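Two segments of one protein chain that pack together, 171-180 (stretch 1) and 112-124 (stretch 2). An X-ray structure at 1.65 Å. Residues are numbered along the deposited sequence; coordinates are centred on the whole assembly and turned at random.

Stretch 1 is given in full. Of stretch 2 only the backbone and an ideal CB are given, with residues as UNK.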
# COMPACT_ATOMS: atom_id res chain seq x y z
N GLU A 171 39.95 5.90 13.32
CA GLU A 171 39.39 5.67 14.65
C GLU A 171 38.00 5.04 14.64
O GLU A 171 37.41 4.79 15.70
CB GLU A 171 39.34 6.98 15.43
CG GLU A 171 40.70 7.60 15.64
CD GLU A 171 40.62 9.07 15.95
OE1 GLU A 171 39.86 9.45 16.87
OE2 GLU A 171 41.33 9.86 15.28
N ALA A 172 37.46 4.78 13.46
CA ALA A 172 36.14 4.17 13.36
C ALA A 172 36.26 2.66 13.55
O ALA A 172 37.32 2.09 13.28
CB ALA A 172 35.52 4.47 12.00
N ARG A 173 35.19 2.03 14.01
CA ARG A 173 35.16 0.58 14.20
C ARG A 173 34.34 -0.07 13.10
O ARG A 173 34.47 -1.27 12.84
CB ARG A 173 34.59 0.22 15.57
CG ARG A 173 35.60 0.38 16.68
CD ARG A 173 36.75 -0.61 16.51
NE ARG A 173 38.01 -0.11 17.07
CZ ARG A 173 38.92 0.58 16.38
NH1 ARG A 173 38.72 0.85 15.10
NH2 ARG A 173 40.02 1.01 16.98
N LEU A 174 33.47 0.72 12.48
CA LEU A 174 32.65 0.24 11.38
C LEU A 174 32.75 1.31 10.31
O LEU A 174 32.46 2.48 10.56
CB LEU A 174 31.19 0.09 11.80
CG LEU A 174 30.23 -0.28 10.67
CD1 LEU A 174 30.65 -1.61 10.03
CD2 LEU A 174 28.82 -0.36 11.21
N LEU A 175 33.17 0.92 9.11
CA LEU A 175 33.31 1.87 8.02
C LEU A 175 32.39 1.43 6.89
O LEU A 175 32.44 0.28 6.46
CB LEU A 175 34.78 1.87 7.56
CG LEU A 175 35.24 2.82 6.47
CD1 LEU A 175 34.97 4.27 6.86
CD2 LEU A 175 36.74 2.58 6.26
N VAL A 176 31.54 2.33 6.41
CA VAL A 176 30.61 1.98 5.34
C VAL A 176 30.80 2.88 4.12
O VAL A 176 30.75 4.11 4.24
CB VAL A 176 29.13 2.12 5.80
CG1 VAL A 176 28.19 1.73 4.67
CG2 VAL A 176 28.87 1.24 7.01
N ASN A 177 31.06 2.29 2.96
CA ASN A 177 31.18 3.13 1.78
C ASN A 177 29.82 3.33 1.15
O ASN A 177 29.24 2.38 0.63
CB ASN A 177 32.11 2.53 0.73
CG ASN A 177 32.11 3.35 -0.55
OD1 ASN A 177 32.15 4.59 -0.50
ND2 ASN A 177 32.08 2.68 -1.70
N ALA A 178 29.32 4.56 1.22
CA ALA A 178 28.04 4.92 0.64
C ALA A 178 28.27 5.96 -0.45
O ALA A 178 27.38 6.74 -0.80
CB ALA A 178 27.09 5.48 1.73
N THR A 179 29.49 5.98 -1.00
CA THR A 179 29.79 6.90 -2.09
C THR A 179 29.75 6.03 -3.33
O THR A 179 29.63 4.81 -3.24
CB THR A 179 31.22 7.50 -2.01
OG1 THR A 179 32.18 6.49 -2.37
CG2 THR A 179 31.53 8.02 -0.62
N ARG A 180 29.84 6.63 -4.51
CA ARG A 180 29.86 5.80 -5.71
C ARG A 180 31.30 5.58 -6.17
O ARG A 180 31.53 5.05 -7.26
CB ARG A 180 29.02 6.43 -6.82
CG ARG A 180 27.53 6.39 -6.51
CD ARG A 180 26.71 6.51 -7.78
NE ARG A 180 26.94 7.78 -8.46
CZ ARG A 180 27.05 7.90 -9.77
NH1 ARG A 180 26.98 6.83 -10.55
NH2 ARG A 180 27.25 9.10 -10.31
N UNK A 112 27.12 -11.09 10.59
CA UNK A 112 27.87 -11.18 11.82
C UNK A 112 28.67 -9.93 12.10
O UNK A 112 29.67 -9.96 12.82
CB UNK A 112 28.80 -12.39 11.78
N UNK A 113 28.25 -8.81 11.52
CA UNK A 113 28.94 -7.55 11.73
C UNK A 113 28.42 -6.99 13.05
O UNK A 113 27.24 -6.67 13.17
CB UNK A 113 28.72 -6.58 10.57
N UNK A 114 29.29 -6.87 14.06
CA UNK A 114 28.88 -6.35 15.36
C UNK A 114 28.40 -4.90 15.32
O UNK A 114 29.00 -4.05 14.65
CB UNK A 114 30.05 -6.47 16.34
N UNK A 115 27.32 -4.61 16.03
CA UNK A 115 26.79 -3.26 16.07
C UNK A 115 27.62 -2.45 17.05
O UNK A 115 27.15 -2.11 18.14
CB UNK A 115 25.31 -3.25 16.46
N UNK A 116 28.85 -2.16 16.66
CA UNK A 116 29.76 -1.39 17.49
C UNK A 116 30.28 -0.18 16.74
O UNK A 116 30.71 -0.29 15.59
CB UNK A 116 30.93 -2.26 17.96
N UNK A 117 30.23 0.97 17.39
CA UNK A 117 30.72 2.19 16.79
C UNK A 117 32.06 2.56 17.37
O UNK A 117 32.65 1.79 18.13
CB UNK A 117 29.72 3.33 16.99
N UNK A 118 32.60 3.74 17.02
CA UNK A 118 31.99 4.72 16.12
C UNK A 118 31.86 4.13 14.72
O UNK A 118 32.76 3.43 14.25
CB UNK A 118 32.81 6.01 16.08
N UNK A 119 30.75 4.43 14.06
CA UNK A 119 30.49 3.94 12.71
C UNK A 119 30.62 5.15 11.79
O UNK A 119 29.91 6.14 11.96
CB UNK A 119 29.12 3.28 12.59
N UNK A 120 31.52 5.08 10.81
CA UNK A 120 31.72 6.19 9.87
C UNK A 120 31.10 5.86 8.51
O UNK A 120 31.44 4.86 7.88
CB UNK A 120 33.21 6.50 9.71
N UNK A 121 30.18 6.71 8.08
CA UNK A 121 29.52 6.54 6.80
C UNK A 121 30.17 7.52 5.82
O UNK A 121 30.21 8.72 6.06
CB UNK A 121 28.01 6.77 6.91
N UNK A 122 30.74 6.98 4.75
CA UNK A 122 31.36 7.82 3.74
C UNK A 122 30.31 8.08 2.67
O UNK A 122 29.79 7.15 2.07
CB UNK A 122 32.62 7.17 3.15
N UNK A 123 29.99 9.36 2.46
CA UNK A 123 29.00 9.71 1.47
C UNK A 123 27.72 10.12 2.16
O UNK A 123 27.18 9.35 2.95
CB UNK A 123 28.75 8.55 0.51
N UNK A 124 27.24 11.33 1.89
CA UNK A 124 26.01 11.79 2.53
C UNK A 124 24.87 12.02 1.55
O UNK A 124 24.05 12.93 1.74
CB UNK A 124 26.28 13.08 3.30

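Position 112 lies beyond the reach of stretch 1, so the contact sets no preference; its positive phi (67°) favours glycine, and Gly112 is found, closing a helix in a Schellman motif. At 113 the CA-to-CB bond points toward stretch 1, with the ideal CB 5.4 Å from Leu174 CD1. That gap suits a branched or longer apolar side chain, and Ile113 fills it, CG2 reaching 3.9 Å from Leu174 CD1.

Positions 114 and 115 meet nothing of stretch 1 near their ideal CB atoms. The phi of -64° at 114 is compatible with proline among many others; the residues are Pro114 and Leu115. At 116 CB points sideways, 5.0 Å from Arg173 CB, and many side chains would do. Lys116 leads its end away, while its carbonyl O lies 3.8 Å from Leu174 CB. Position 117 points away from stretch 1, but a CB there would be crowded at 3.3 Å by the backbone N of 119, which favours glycine: Gly117.

The peptide bond before 118 is cis, a strong hint of proline, and phi of -64° agrees. Pro118 sets its CD 4.1 Å from Glu171 O, and its carbonyl O accepts a hydrogen bond from Arg173 N (2.8 Å) and a weak one from Leu174 N (3.3 Å).

From 119 to 122 the backbone runs parallel to strand 174-177, and CB directions alternate. At 119 the ideal CB is already 3.9 Å from Leu174 CB, so a small apolar residue suffices. Ala119 packs its CB 4.0 Å from Leu174 CB. Position 120 turns to the other face, near Ala172 CB and Leu175 CD1, an apolar setting for leucine, isoleucine or valine. Leu120 places CD2 3.7 Å from Leu175 CD1; its N donates to Leu174 O (2.8 Å) and its O accepts from Val176 N (2.9 Å).

Position 121 shares its face with Val176, and Ala178 CB is 5.4 Å from the ideal CB; a beta-branched apolar residue suits the strand. Val121 brings CG1 to 4.0 Å from Ala178 CB. At 122 the ideal CB lies 4.0 Å from Thr179 CG2, and Leu175 adds apolar surface, favouring a sizeable aliphatic chain. Leu122 sets CG 3.9 Å from Leu175 CD1, while its N donates to Val176 O (2.9 Å) and its O accepts from Ala178 N (2.8 Å).

At 123 any CB would clash with Ala178 O at 2.6 Å, and phi/psi of 106/123 independently calls for glycine: Gly123. Position 124 points away, leaving the choice open; it is Ala124.

Stretch 2 112-124: GIPLKGPALVLGA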
# COMPACT_ATOMS: atom_id res chain seq x y z
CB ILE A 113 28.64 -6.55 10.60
CG1 ILE A 113 28.92 -7.20 9.24
CG2 ILE A 113 29.49 -5.30 10.78
CD1 ILE A 113 30.38 -7.53 8.99
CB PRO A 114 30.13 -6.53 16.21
CG PRO A 114 31.22 -6.33 15.24
CD PRO A 114 30.75 -7.11 14.03
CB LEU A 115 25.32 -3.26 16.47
CG LEU A 115 24.37 -3.71 15.35
CD1 LEU A 115 22.95 -3.84 15.89
CD2 LEU A 115 24.42 -2.69 14.21
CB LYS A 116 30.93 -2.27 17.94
CG LYS A 116 30.49 -3.51 18.70
CD LYS A 116 31.60 -4.03 19.61
CE LYS A 116 31.07 -5.10 20.55
NZ LYS A 116 31.99 -5.34 21.70
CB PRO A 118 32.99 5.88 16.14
CG PRO A 118 33.66 5.74 17.46
CD PRO A 118 33.86 4.26 17.58
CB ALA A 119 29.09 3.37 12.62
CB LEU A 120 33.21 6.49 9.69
CG LEU A 120 33.58 7.49 8.57
CD1 LEU A 120 32.92 8.85 8.79
CD2 LEU A 120 35.09 7.63 8.52
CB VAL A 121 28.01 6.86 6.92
CG1 VAL A 121 27.31 6.61 5.56
CG2 VAL A 121 27.38 5.99 8.03
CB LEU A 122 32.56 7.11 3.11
CG LEU A 122 33.64 6.62 4.08
CD1 LEU A 122 34.74 5.97 3.23
CD2 LEU A 122 34.20 7.75 4.94
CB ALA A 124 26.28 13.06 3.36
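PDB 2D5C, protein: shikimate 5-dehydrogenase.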